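Local coordinates for protein naphthalene dioxygenase small subunit (Rhodococcus sp., PDB 2B1X) that forms the small (beta) subunit of a Rieske non-heme iron naphthalene 1,2-dioxygenase and probably contributes to its oxidoreductase activity as part of the whole assembly, at residues L37-L42 with S148-K153; F113-N118 with D140-A145; L121-G126 with M164-A169; D132-E137 with L158-I163. All blocks are in the same frame, centred on the assembly; numbering follows the deposited sequence.

Contact 1: residues L37-L42 with S148-K153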
loop_
_atom_site.group_PDB
_atom_site.type_symbol
_atom_site.label_atom_id
_atom_site.label_comp_id
_atom_site.label_asym_id
_atom_site.label_seq_id
_atom_site.Cartn_x
_atom_site.Cartn_y
_atom_site.Cartn_z
ATOM N N LEU B 37 -31.096 -11.847 15.702
ATOM C CA LEU B 37 -31.372 -10.419 15.870
ATOM C C LEU B 37 -32.178 -9.838 14.723
ATOM O O LEU B 37 -32.519 -8.649 14.725
ATOM C CB LEU B 37 -30.071 -9.621 16.026
ATOM C CG LEU B 37 -29.115 -10.076 17.120
ATOM C CD1 LEU B 37 -27.808 -9.265 17.039
ATOM C CD2 LEU B 37 -29.771 -9.978 18.489
ATOM N N VAL B 38 -32.488 -10.658 13.731
ATOM C CA VAL B 38 -33.142 -10.096 12.567
ATOM C C VAL B 38 -34.595 -10.445 12.501
ATOM O O VAL B 38 -35.072 -11.401 13.083
ATOM C CB VAL B 38 -32.442 -10.402 11.197
ATOM C CG1 VAL B 38 -30.924 -10.113 11.273
ATOM C CG2 VAL B 38 -32.743 -11.827 10.730
ATOM N N THR B 39 -35.283 -9.629 11.750
ATOM C CA THR B 39 -36.700 -9.671 11.673
ATOM C C THR B 39 -37.130 -10.563 10.501
ATOM O O THR B 39 -36.356 -10.839 9.568
ATOM C CB THR B 39 -37.133 -8.200 11.537
ATOM O OG1 THR B 39 -38.259 -7.946 12.383
ATOM C CG2 THR B 39 -37.536 -7.855 10.117
ATOM N N GLU B 40 -38.369 -11.025 10.578
ATOM C CA GLU B 40 -38.965 -11.900 9.574
ATOM C C GLU B 40 -39.097 -11.215 8.178
ATOM O O GLU B 40 -39.007 -11.872 7.143
ATOM C CB GLU B 40 -40.321 -12.388 10.109
ATOM C CG GLU B 40 -40.368 -12.721 11.635
ATOM C CD GLU B 40 -40.253 -11.520 12.648
ATOM O OE1 GLU B 40 -40.619 -10.359 12.352
ATOM O OE2 GLU B 40 -39.798 -11.735 13.803
ATOM N N ASP B 41 -39.301 -9.894 8.169
ATOM C CA ASP B 41 -39.349 -9.111 6.934
ATOM C C ASP B 41 -38.018 -8.361 6.660
ATOM O O ASP B 41 -38.010 -7.323 5.984
ATOM C CB ASP B 41 -40.550 -8.142 6.932
ATOM C CG ASP B 41 -40.507 -7.118 8.083
ATOM O OD1 ASP B 41 -40.025 -7.434 9.189
ATOM O OD2 ASP B 41 -40.935 -5.942 7.968
ATOM N N LEU B 42 -36.906 -8.905 7.167
ATOM C CA LEU B 42 -35.571 -8.302 6.949
ATOM C C LEU B 42 -35.349 -7.904 5.500
ATOM O O LEU B 42 -35.665 -8.671 4.573
ATOM C CB LEU B 42 -34.432 -9.236 7.404
ATOM C CG LEU B 42 -32.991 -8.802 7.038
ATOM C CD1 LEU B 42 -32.489 -7.706 7.981
ATOM C CD2 LEU B 42 -32.003 -9.974 7.042
ATOM N N SER B 148 -35.652 -5.871 24.110
ATOM C CA SER B 148 -34.579 -5.510 23.198
ATOM C C SER B 148 -35.085 -5.034 21.824
ATOM O O SER B 148 -36.162 -4.441 21.709
ATOM C CB SER B 148 -33.602 -6.680 23.043
ATOM O OG SER B 148 -32.307 -6.187 22.750
ATOM N N PHE B 149 -34.293 -5.300 20.791
ATOM C CA PHE B 149 -34.591 -4.836 19.442
ATOM C C PHE B 149 -34.287 -5.915 18.424
ATOM O O PHE B 149 -33.459 -6.796 18.651
ATOM C CB PHE B 149 -33.770 -3.599 19.090
ATOM C CG PHE B 149 -34.068 -2.404 19.938
ATOM C CD1 PHE B 149 -33.291 -2.114 21.050
ATOM C CD2 PHE B 149 -35.125 -1.553 19.618
ATOM C CE1 PHE B 149 -33.569 -1.002 21.833
ATOM C CE2 PHE B 149 -35.396 -0.447 20.389
ATOM C CZ PHE B 149 -34.621 -0.176 21.503
ATOM N N LEU B 150 -34.971 -5.821 17.295
ATOM C CA LEU B 150 -34.665 -6.631 16.130
ATOM C C LEU B 150 -34.443 -5.706 14.958
ATOM O O LEU B 150 -35.057 -4.632 14.869
ATOM C CB LEU B 150 -35.825 -7.559 15.791
ATOM C CG LEU B 150 -35.855 -9.031 16.211
ATOM C CD1 LEU B 150 -34.997 -9.358 17.424
ATOM C CD2 LEU B 150 -37.300 -9.458 16.434
ATOM N N MET B 151 -33.584 -6.151 14.045
ATOM C CA MET B 151 -33.293 -5.389 12.851
ATOM C C MET B 151 -34.223 -5.791 11.721
ATOM O O MET B 151 -34.188 -6.924 11.248
ATOM C CB MET B 151 -31.842 -5.595 12.421
ATOM C CG MET B 151 -31.394 -4.671 11.276
ATOM S SD MET B 151 -29.628 -4.697 11.112
ATOM C CE MET B 151 -29.432 -6.345 10.281
ATOM N N ALA B 152 -34.998 -4.821 11.265
ATOM C CA ALA B 152 -35.917 -5.002 10.160
ATOM C C ALA B 152 -35.287 -4.629 8.837
ATOM O O ALA B 152 -35.668 -5.170 7.806
ATOM C CB ALA B 152 -37.188 -4.176 10.381
ATOM N N LYS B 153 -34.327 -3.700 8.870
ATOM C CA LYS B 153 -33.733 -3.175 7.637
ATOM C C LYS B 153 -32.327 -2.665 7.878
ATOM O O LYS B 153 -32.037 -2.117 8.932
ATOM C CB LYS B 153 -34.606 -2.053 7.051
ATOM C CG LYS B 153 -34.224 -1.598 5.630
ATOM C CD LYS B 153 -35.093 -0.419 5.178
ATOM C CE LYS B 153 -34.524 0.266 3.949
ATOM N NZ LYS B 153 -34.793 -0.500 2.694
#

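Contact 2: residues F113-N118 with D140-A145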
loop_
_atom_site.group_PDB
_atom_site.type_symbol
_atom_site.label_atom_id
_atom_site.label_comp_id
_atom_site.label_asym_id
_atom_site.label_seq_id
_atom_site.Cartn_x
_atom_site.Cartn_y
_atom_site.Cartn_z
ATOM N N PHE B 113 -37.227 2.550 15.202
ATOM C CA PHE B 113 -36.211 3.593 15.246
ATOM C C PHE B 113 -35.309 3.575 14.003
ATOM O O PHE B 113 -34.954 2.511 13.491
ATOM C CB PHE B 113 -35.380 3.477 16.525
ATOM C CG PHE B 113 -36.181 3.654 17.777
ATOM C CD1 PHE B 113 -36.806 2.560 18.384
ATOM C CD2 PHE B 113 -36.351 4.919 18.337
ATOM C CE1 PHE B 113 -37.571 2.718 19.546
ATOM C CE2 PHE B 113 -37.119 5.089 19.502
ATOM C CZ PHE B 113 -37.730 3.984 20.104
ATOM N N LYS B 114 -34.970 4.768 13.516
ATOM C CA LYS B 114 -34.023 4.936 12.418
ATOM C C LYS B 114 -32.632 5.185 13.006
ATOM O O LYS B 114 -32.387 6.172 13.719
ATOM C CB LYS B 114 -34.444 6.067 11.467
ATOM C CG LYS B 114 -35.865 5.918 10.885
ATOM C CD LYS B 114 -36.216 7.049 9.879
ATOM C CE LYS B 114 -37.586 6.800 9.217
ATOM N NZ LYS B 114 -38.171 8.069 8.648
ATOM N N VAL B 115 -31.728 4.262 12.725
ATOM C CA VAL B 115 -30.443 4.258 13.368
ATOM C C VAL B 115 -29.377 4.287 12.284
ATOM O O VAL B 115 -29.344 3.412 11.432
ATOM C CB VAL B 115 -30.286 3.037 14.289
ATOM C CG1 VAL B 115 -28.931 3.048 14.976
ATOM C CG2 VAL B 115 -31.429 3.017 15.318
ATOM N N THR B 116 -28.553 5.325 12.335
ATOM C CA THR B 116 -27.496 5.587 11.351
ATOM C C THR B 116 -26.124 5.588 12.036
ATOM O O THR B 116 -25.909 6.306 13.017
ATOM C CB THR B 116 -27.729 6.946 10.653
ATOM O OG1 THR B 116 -29.081 7.028 10.193
ATOM C CG2 THR B 116 -26.923 7.018 9.370
ATOM N N SER B 117 -25.219 4.756 11.535
ATOM C CA SER B 117 -23.861 4.715 12.089
ATOM C C SER B 117 -22.793 4.685 11.014
ATOM O O SER B 117 -23.042 4.188 9.916
ATOM C CB SER B 117 -23.713 3.523 13.035
ATOM O OG SER B 117 -24.228 2.324 12.466
ATOM N N ASN B 118 -21.606 5.229 11.330
ATOM C CA ASN B 118 -20.430 5.051 10.485
ATOM C C ASN B 118 -19.751 3.723 10.785
ATOM O O ASN B 118 -19.620 3.332 11.951
ATOM C CB ASN B 118 -19.470 6.223 10.676
ATOM C CG ASN B 118 -19.999 7.467 10.043
ATOM O OD1 ASN B 118 -21.058 7.426 9.381
ATOM N ND2 ASN B 118 -19.331 8.582 10.268
ATOM N N ASP B 140 -30.252 1.884 9.331
ATOM C CA ASP B 140 -31.015 0.744 9.836
ATOM C C ASP B 140 -32.415 1.163 10.295
ATOM O O ASP B 140 -32.676 2.327 10.646
ATOM C CB ASP B 140 -30.343 0.053 11.039
ATOM C CG ASP B 140 -28.903 -0.359 10.784
ATOM O OD1 ASP B 140 -28.466 -0.458 9.599
ATOM O OD2 ASP B 140 -28.106 -0.582 11.739
ATOM N N VAL B 141 -33.307 0.198 10.267
ATOM C CA VAL B 141 -34.572 0.299 10.994
ATOM C C VAL B 141 -34.532 -0.794 12.052
ATOM O O VAL B 141 -34.413 -1.976 11.736
ATOM C CB VAL B 141 -35.793 0.172 10.055
ATOM C CG1 VAL B 141 -37.142 0.226 10.844
ATOM C CG2 VAL B 141 -35.729 1.272 9.006
ATOM N N LEU B 142 -34.583 -0.369 13.307
ATOM C CA LEU B 142 -34.689 -1.283 14.443
ATOM C C LEU B 142 -36.115 -1.271 15.000
ATOM O O LEU B 142 -36.753 -0.217 15.055
ATOM C CB LEU B 142 -33.708 -0.867 15.534
ATOM C CG LEU B 142 -32.334 -1.536 15.621
ATOM C CD1 LEU B 142 -31.795 -2.110 14.295
ATOM C CD2 LEU B 142 -31.351 -0.587 16.277
ATOM N N ARG B 143 -36.595 -2.441 15.418
ATOM C CA ARG B 143 -37.931 -2.608 15.971
ATOM C C ARG B 143 -37.829 -3.156 17.381
ATOM O O ARG B 143 -37.093 -4.112 17.608
ATOM C CB ARG B 143 -38.733 -3.598 15.133
ATOM C CG ARG B 143 -39.317 -3.006 13.876
ATOM C CD ARG B 143 -40.749 -3.428 13.606
ATOM N NE ARG B 143 -40.787 -4.741 12.993
ATOM C CZ ARG B 143 -40.828 -4.987 11.686
ATOM N NH1 ARG B 143 -40.855 -4.003 10.803
ATOM N NH2 ARG B 143 -40.858 -6.245 11.270
ATOM N N ARG B 144 -38.571 -2.567 18.322
ATOM C CA ARG B 144 -38.664 -3.110 19.681
ATOM C C ARG B 144 -39.214 -4.523 19.646
ATOM O O ARG B 144 -40.113 -4.819 18.874
ATOM C CB ARG B 144 -39.557 -2.243 20.575
ATOM C CG ARG B 144 -38.857 -1.042 21.173
ATOM C CD ARG B 144 -39.502 -0.535 22.453
ATOM N NE ARG B 144 -39.260 0.892 22.676
ATOM C CZ ARG B 144 -38.199 1.384 23.311
ATOM N NH1 ARG B 144 -37.253 0.566 23.789
ATOM N NH2 ARG B 144 -38.085 2.704 23.465
ATOM N N ALA B 145 -38.637 -5.396 20.457
ATOM C CA ALA B 145 -39.079 -6.784 20.563
ATOM C C ALA B 145 -38.737 -7.240 21.962
ATOM O O ALA B 145 -37.565 -7.367 22.313
ATOM C CB ALA B 145 -38.396 -7.665 19.518
HETATM O O HOH W 1 -26.638 1.664 11.931
#

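Contact 3: residues L121-G126 with M164-A169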
loop_
_atom_site.group_PDB
_atom_site.type_symbol
_atom_site.label_atom_id
_atom_site.label_comp_id
_atom_site.label_asym_id
_atom_site.label_seq_id
_atom_site.Cartn_x
_atom_site.Cartn_y
_atom_site.Cartn_z
ATOM N N LEU B 121 -14.772 -1.236 8.615
ATOM C CA LEU B 121 -14.586 -2.674 8.782
ATOM C C LEU B 121 -13.152 -3.033 8.406
ATOM O O LEU B 121 -12.732 -2.739 7.289
ATOM C CB LEU B 121 -15.582 -3.425 7.907
ATOM C CG LEU B 121 -15.427 -4.963 7.902
ATOM C CD1 LEU B 121 -15.846 -5.603 9.182
ATOM C CD2 LEU B 121 -16.141 -5.570 6.734
ATOM N N TYR B 122 -12.407 -3.614 9.363
ATOM C CA TYR B 122 -11.024 -3.996 9.174
ATOM C C TYR B 122 -10.974 -5.486 8.914
ATOM O O TYR B 122 -11.737 -6.219 9.522
ATOM C CB TYR B 122 -10.187 -3.620 10.426
ATOM C CG TYR B 122 -8.693 -3.988 10.363
ATOM C CD1 TYR B 122 -7.766 -3.111 9.868
ATOM C CD2 TYR B 122 -8.233 -5.232 10.825
ATOM C CE1 TYR B 122 -6.392 -3.430 9.836
ATOM C CE2 TYR B 122 -6.890 -5.584 10.764
ATOM C CZ TYR B 122 -5.983 -4.695 10.274
ATOM O OH TYR B 122 -4.682 -5.066 10.236
ATOM N N ARG B 123 -10.100 -5.954 8.012
ATOM C CA ARG B 123 -10.082 -7.402 7.654
ATOM C C ARG B 123 -8.680 -7.932 7.301
ATOM O O ARG B 123 -8.032 -7.335 6.482
ATOM C CB ARG B 123 -11.059 -7.679 6.486
ATOM C CG ARG B 123 -11.219 -9.194 6.101
ATOM C CD ARG B 123 -11.798 -9.415 4.682
ATOM N NE ARG B 123 -12.320 -10.775 4.474
ATOM C CZ ARG B 123 -12.976 -11.164 3.385
ATOM N NH1 ARG B 123 -13.134 -10.315 2.359
ATOM N NH2 ARG B 123 -13.427 -12.413 3.291
ATOM N N THR B 124 -8.220 -9.023 7.950
ATOM C CA THR B 124 -7.027 -9.755 7.503
ATOM C C THR B 124 -7.359 -11.236 7.317
ATOM O O THR B 124 -8.253 -11.750 7.959
ATOM C CB THR B 124 -5.815 -9.632 8.483
ATOM O OG1 THR B 124 -6.162 -10.210 9.751
ATOM C CG2 THR B 124 -5.460 -8.153 8.812
ATOM N N ARG B 125 -6.591 -11.899 6.468
ATOM C CA ARG B 125 -6.685 -13.364 6.279
ATOM C C ARG B 125 -5.299 -13.981 6.186
ATOM O O ARG B 125 -4.361 -13.364 5.624
ATOM C CB ARG B 125 -7.460 -13.703 4.995
ATOM C CG ARG B 125 -8.913 -13.254 4.962
ATOM C CD ARG B 125 -9.757 -13.840 3.764
ATOM N NE ARG B 125 -9.631 -15.301 3.649
ATOM C CZ ARG B 125 -10.101 -16.177 4.521
ATOM N NH1 ARG B 125 -10.726 -15.755 5.613
ATOM N NH2 ARG B 125 -9.900 -17.495 4.335
ATOM N N GLY B 126 -5.135 -15.166 6.771
ATOM C CA GLY B 126 -3.870 -15.891 6.645
ATOM C C GLY B 126 -2.690 -15.162 7.242
ATOM O O GLY B 126 -2.838 -14.343 8.139
ATOM N N MET B 164 -12.873 -2.567 -2.441
ATOM C CA MET B 164 -11.487 -2.900 -2.158
ATOM C C MET B 164 -11.313 -4.064 -1.149
ATOM O O MET B 164 -10.555 -3.975 -0.176
ATOM C CB MET B 164 -10.723 -1.651 -1.795
ATOM C CG MET B 164 -10.609 -0.742 -3.041
ATOM S SD MET B 164 -9.696 0.757 -2.746
ATOM C CE MET B 164 -10.956 1.769 -2.101
ATOM N N THR B 165 -12.006 -5.156 -1.433
ATOM C CA THR B 165 -11.778 -6.446 -0.785
ATOM C C THR B 165 -12.221 -7.517 -1.762
ATOM O O THR B 165 -12.983 -7.217 -2.712
ATOM C CB THR B 165 -12.450 -6.523 0.601
ATOM O OG1 THR B 165 -11.985 -7.680 1.282
ATOM C CG2 THR B 165 -13.955 -6.652 0.491
ATOM N N HIS B 166 -11.732 -8.741 -1.584
ATOM C CA HIS B 166 -11.867 -9.776 -2.629
ATOM C C HIS B 166 -13.229 -10.501 -2.633
ATOM O O HIS B 166 -13.529 -11.234 -3.570
ATOM C CB HIS B 166 -10.717 -10.795 -2.539
ATOM C CG HIS B 166 -10.662 -11.497 -1.221
ATOM N ND1 HIS B 166 -10.067 -10.928 -0.118
ATOM C CD2 HIS B 166 -11.231 -12.650 -0.791
ATOM C CE1 HIS B 166 -10.240 -11.719 0.932
ATOM N NE2 HIS B 166 -10.907 -12.793 0.541
ATOM N N ASN B 167 -14.059 -10.280 -1.619
ATOM C CA ASN B 167 -15.435 -10.783 -1.610
ATOM C C ASN B 167 -16.196 -10.097 -0.473
ATOM O O ASN B 167 -15.594 -9.478 0.390
ATOM C CB ASN B 167 -15.543 -12.342 -1.575
ATOM C CG ASN B 167 -14.775 -13.013 -0.402
ATOM O OD1 ASN B 167 -14.639 -12.453 0.666
ATOM N ND2 ASN B 167 -14.278 -14.257 -0.630
ATOM N N LEU B 168 -17.517 -10.181 -0.476
ATOM C CA LEU B 168 -18.269 -9.713 0.662
ATOM C C LEU B 168 -18.778 -10.913 1.413
ATOM O O LEU B 168 -19.978 -11.193 1.462
ATOM C CB LEU B 168 -19.393 -8.758 0.225
ATOM C CG LEU B 168 -18.946 -7.391 -0.310
ATOM C CD1 LEU B 168 -20.207 -6.583 -0.687
ATOM C CD2 LEU B 168 -18.092 -6.605 0.664
ATOM N N ALA B 169 -17.836 -11.653 1.963
ATOM C CA ALA B 169 -18.114 -12.861 2.726
ATOM C C ALA B 169 -18.522 -12.543 4.177
ATOM O O ALA B 169 -19.133 -13.390 4.864
ATOM C CB ALA B 169 -16.886 -13.816 2.682
#

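Contact 4: residues D132-E137 with L158-I163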
loop_
_atom_site.group_PDB
_atom_site.type_symbol
_atom_site.label_atom_id
_atom_site.label_comp_id
_atom_site.label_asym_id
_atom_site.label_seq_id
_atom_site.Cartn_x
_atom_site.Cartn_y
_atom_site.Cartn_z
ATOM N N ASP B 132 -7.473 -5.224 4.448
ATOM C CA ASP B 132 -8.485 -4.488 3.723
ATOM C C ASP B 132 -9.176 -3.597 4.705
ATOM O O ASP B 132 -9.244 -3.931 5.881
ATOM C CB ASP B 132 -9.542 -5.434 3.129
ATOM C CG ASP B 132 -8.938 -6.394 2.133
ATOM O OD1 ASP B 132 -7.838 -6.080 1.611
ATOM O OD2 ASP B 132 -9.463 -7.482 1.811
ATOM N N VAL B 133 -9.671 -2.472 4.211
ATOM C CA VAL B 133 -10.554 -1.609 4.959
ATOM C C VAL B 133 -11.788 -1.308 4.118
ATOM O O VAL B 133 -11.670 -0.885 2.965
ATOM C CB VAL B 133 -9.857 -0.277 5.297
ATOM C CG1 VAL B 133 -10.842 0.719 5.905
ATOM C CG2 VAL B 133 -8.707 -0.513 6.289
ATOM N N LEU B 134 -12.971 -1.552 4.673
ATOM C CA LEU B 134 -14.209 -1.059 4.078
ATOM C C LEU B 134 -14.744 0.085 4.947
ATOM O O LEU B 134 -14.701 0.002 6.178
ATOM C CB LEU B 134 -15.261 -2.152 3.975
ATOM C CG LEU B 134 -14.942 -3.349 3.055
ATOM C CD1 LEU B 134 -16.195 -4.181 2.970
ATOM C CD2 LEU B 134 -14.543 -2.840 1.685
ATOM N N SER B 135 -15.167 1.178 4.312
ATOM C CA SER B 135 -15.745 2.309 5.057
ATOM C C SER B 135 -17.130 2.586 4.507
ATOM O O SER B 135 -17.355 2.454 3.316
ATOM C CB SER B 135 -14.906 3.553 4.882
ATOM O OG SER B 135 -15.630 4.690 5.369
ATOM N N GLY B 136 -18.063 2.993 5.344
ATOM C CA GLY B 136 -19.406 3.257 4.819
ATOM C C GLY B 136 -20.373 3.744 5.856
ATOM O O GLY B 136 -20.045 3.822 7.045
ATOM N N GLU B 137 -21.589 4.028 5.414
ATOM C CA GLU B 137 -22.629 4.401 6.326
ATOM C C GLU B 137 -23.746 3.364 6.316
ATOM O O GLU B 137 -24.192 2.928 5.259
ATOM C CB GLU B 137 -23.152 5.798 6.005
ATOM C CG GLU B 137 -24.094 6.333 7.071
ATOM C CD GLU B 137 -24.488 7.781 6.819
ATOM O OE1 GLU B 137 -25.136 8.053 5.781
ATOM O OE2 GLU B 137 -24.148 8.650 7.661
ATOM N N LEU B 158 -21.295 2.034 0.968
ATOM C CA LEU B 158 -19.841 2.135 1.103
ATOM C C LEU B 158 -19.320 3.379 0.404
ATOM O O LEU B 158 -19.848 3.776 -0.639
ATOM C CB LEU B 158 -19.150 0.878 0.560
ATOM C CG LEU B 158 -19.616 -0.448 1.203
ATOM C CD1 LEU B 158 -19.148 -1.653 0.353
ATOM C CD2 LEU B 158 -19.057 -0.566 2.633
ATOM N N ASP B 159 -18.271 3.976 0.973
ATOM C CA ASP B 159 -17.514 5.077 0.344
ATOM C C ASP B 159 -16.550 4.663 -0.746
ATOM O O ASP B 159 -15.408 5.154 -0.813
ATOM C CB ASP B 159 -16.788 5.851 1.432
ATOM C CG ASP B 159 -17.731 6.212 2.554
ATOM O OD1 ASP B 159 -18.829 6.729 2.211
ATOM O OD2 ASP B 159 -17.522 5.928 3.756
ATOM N N GLN B 160 -17.023 3.782 -1.608
ATOM C CA GLN B 160 -16.217 3.178 -2.652
ATOM C C GLN B 160 -17.112 2.956 -3.858
ATOM O O GLN B 160 -18.347 2.780 -3.723
ATOM C CB GLN B 160 -15.689 1.821 -2.166
ATOM C CG GLN B 160 -14.701 1.903 -1.006
ATOM C CD GLN B 160 -14.305 0.543 -0.445
ATOM O OE1 GLN B 160 -14.555 -0.502 -1.060
ATOM N NE2 GLN B 160 -13.650 0.558 0.719
ATOM N N THR B 161 -16.521 2.913 -5.040
ATOM C CA THR B 161 -17.303 2.441 -6.196
ATOM C C THR B 161 -16.763 1.041 -6.521
ATOM O O THR B 161 -17.470 0.059 -6.344
ATOM C CB THR B 161 -17.195 3.447 -7.395
ATOM O OG1 THR B 161 -15.817 3.733 -7.667
ATOM C CG2 THR B 161 -17.785 4.844 -7.015
ATOM N N THR B 162 -15.526 0.953 -6.969
ATOM C CA THR B 162 -14.788 -0.328 -7.029
ATOM C C THR B 162 -14.511 -0.796 -5.588
ATOM O O THR B 162 -13.911 -0.078 -4.825
ATOM C CB THR B 162 -13.462 -0.117 -7.803
ATOM O OG1 THR B 162 -13.782 0.309 -9.134
ATOM C CG2 THR B 162 -12.712 -1.482 -8.035
ATOM N N ILE B 163 -15.020 -1.963 -5.202
ATOM C CA ILE B 163 -14.861 -2.427 -3.819
ATOM C C ILE B 163 -13.442 -2.964 -3.576
ATOM O O ILE B 163 -12.854 -3.705 -4.405
ATOM C CB ILE B 163 -15.975 -3.473 -3.453
ATOM C CG1 ILE B 163 -17.374 -2.957 -3.804
ATOM C CG2 ILE B 163 -15.852 -4.004 -1.985
ATOM C CD1 ILE B 163 -17.712 -1.574 -3.165
#

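Contact 1: residues L37-L42 with S148-K153
Val38 and Met151 form a parallel beta bridge that lays the short strand 38-39, just after helix 31-35, against the beginning of strand 148-158. Two backbone bonds flank the pair. Met151 N donates to Leu37 O at 2.8 Å, almost straight (169° at the hydrogen) and nearly along the C=O axis. Thr39 N donates to Met151 O at 3.0 Å, coming from above the carbonyl plane. CA-H...O contacts from Leu150 and Val38 reach the same two oxygens. On the face that carries Val38 and Met151, the methionine has CG anti to its backbone N (chi1 -172°) and the chain bends at chi3, so that CE meets Val38 CG1 at 4.2 Å and Leu42 CD1 at 4.1 Å. Leu150 lies beside the backbone of the short strand, its CD1 3.7 Å from Leu37 O. A type I turn from Thr39 to Leu42 then swings the chain round a corner toward strand 42-49, and Leu42 CA comes within 3.2 Å of Ala152 O. A classic beta bulge sets both Ala152 and Lys153 opposite Val141 of strand 132-145, while Trp18 and Met21 of helix 10-27 cover Leu37. Asp41 pairs with Arg143 of the adjacent strand. Polar recognition between the two segments therefore rests on main-chain groups, while the side chains add apolar contact, among them Met151 CE between Val38 and Leu42 and Leu150 beside the short strand.

Contact 2: residues F113-N118 with D140-A145
Phe113 with Leu142 and Val115 with Asp140 are antiparallel hydrogen-bonded pairs, and Lys114 with Val141 is the non-hydrogen-bonded pair between them. Each outer pair has bonds in both directions, from Phe113 N to Leu142 O at 2.8 Å and from Leu142 N to Phe113 O at 2.9 Å, with Val115 and Asp140 likewise. CA-H...O contacts of Val141 and Lys114 fill in between. Apolar contact lies on the face of Phe113, Val115 and Leu142, where Val115 CG2 meets Leu142 CD2 at 3.7 Å. Beyond Leu142, the Arg144 guanidinium turns one face to the rim of the Phe113 ring, whose CG lies anti to the carbonyl carbon (chi1 -62°), the planes 85° apart; CZ of Phe113 stands 3.6 Å from Arg144 NH2. An alanine in place of Phe113 would probably leave that guanidinium freer to turn and open a gap beneath Thr11 and Ile15 of helix 10-27. Toward Ser117, a water lies 2.6 Å from Ser117 OG, with Val115 O and, weakly, Asp140 OD2 also within its reach, more acceptors than its protons can serve at once. The same carboxylate forms a salt bridge with Arg154 of the adjoining strand 148-158. With the two segments' directions 136° apart, this is a strongly twisted beta hairpin, in keeping with the curved sheet of the NTF2-like fold, whose inner face here packs on helix 10-27.

Contact 3: residues L121-G126 with M164-A169
Arg123, near the end of strand 112-124, reaches Thr165, His166 and Asn167 of an irregular loop with side-chain atoms, for even the nearest CA atoms, those of Arg123 and Thr165, are 8.7 Å apart. The arginine is extended, with CG anti to the backbone N (chi1 -175°). NH1 and NH2 of Arg123 both grip Asn167 OD1, end-on, at 3.1 Å and 2.9 Å, with OD1 in the guanidinium plane. Arg123 NH1 also donates to Thr165 OG1, itself hydrogen-bonded to Asp132 OD2, at 3.1 Å and weakly to Asn167 O, and NH2 forms a salt bridge with Glu89. The His166 ring lies over one face of this guanidinium, the two planes only 14° apart, and His166 CE1 is 3.5 Å from Arg123 NH1. Here the tail that follows the last strand of the NTF2-like sheet folds back over the strand end and meets the large subunit, whose Gln370 O accepts from Asn167 ND2. A leucine in place of Arg123 would probably leave Asn167 OD1 without its paired donors and Glu89 without that partner. Arg125 CD abuts the edge of His166, 3.6 Å from CE1, while the Arg125 guanidinium bonds to Pro91 O and pairs with Glu374 of the large subunit.

Contact 4: residues D132-E137 with L158-I163
Ser135 and Asp159 meet through side chain and backbone alike. Ser135 OG stands anti to its backbone N (chi1 168°) and donates to Asp159 OD2 at 2.8 Å, on the lone pair of OD2 that points away from the other carboxylate oxygen. In return, Asp159 N donates to Ser135 O at 2.9 Å, tilted from the carbonyl plane. The same OD2 takes a salt bridge from Arg96 of the second subunit, so this buried carboxylate is probably well stabilised in its charged form. Next along the strand, Gly136 and Leu158 are an antiparallel non-hydrogen-bonded pair with CA atoms just 3.9 Å apart, a closeness that depends on the glycine having no side chain. Leu158 CD2 reaches back to Leu134 CB at 4.3 Å. On the other side of Asp159 in sequence, Gln160 extends beyond CG and crosses Leu134 at about a right angle. Its amide stands against the Leu134 methyl CD2, which is 3.6 Å from Gln160 OE1, and NE2 makes a weak bond of 3.3 Å to Val133 O. OE1 accepts from Met164 N, and NE2 donates to Tyr122 OH of the second subunit, which together fix the amide's rotation. Ile163 CG2 closes on Leu134 CD2 at 4.1 Å. The contact thus holds the loop after strand 148-158 against strand 132-145, whose other edge pairs with strand 112-124 in the sheet, Leu121 bonding with Leu134, while Val46 of strand 42-49 packs on Leu158 and Trp197 of the large subunit touches Ile163.

In the fold
The four contacts share one mixed sheet and fall into two pairs along it, with contact 1 on the opposite side of the chain's centre from contacts 3 and 4. Contacts 1 and 2 have centres 9 Å apart and join directly, through the salt bridge of Asp41 with Arg143 and a probable backbone bond between Leu150 O and Arg143 N. Contacts 3 and 4, centres 11 Å apart, are linked by probable hydrogen bonds, Thr165 OG1 with Asp132 OD2 and Leu121 N with Leu134 O. Contacts 2 and 4 have centres 21 Å apart, yet touch through Thr116 and Glu137. Contacts 3 and 4 meet the large subunit, and Arg125 lies about 3 Å from a bound 2-methyl-2,4-pentanediol, probably a crystallisation component.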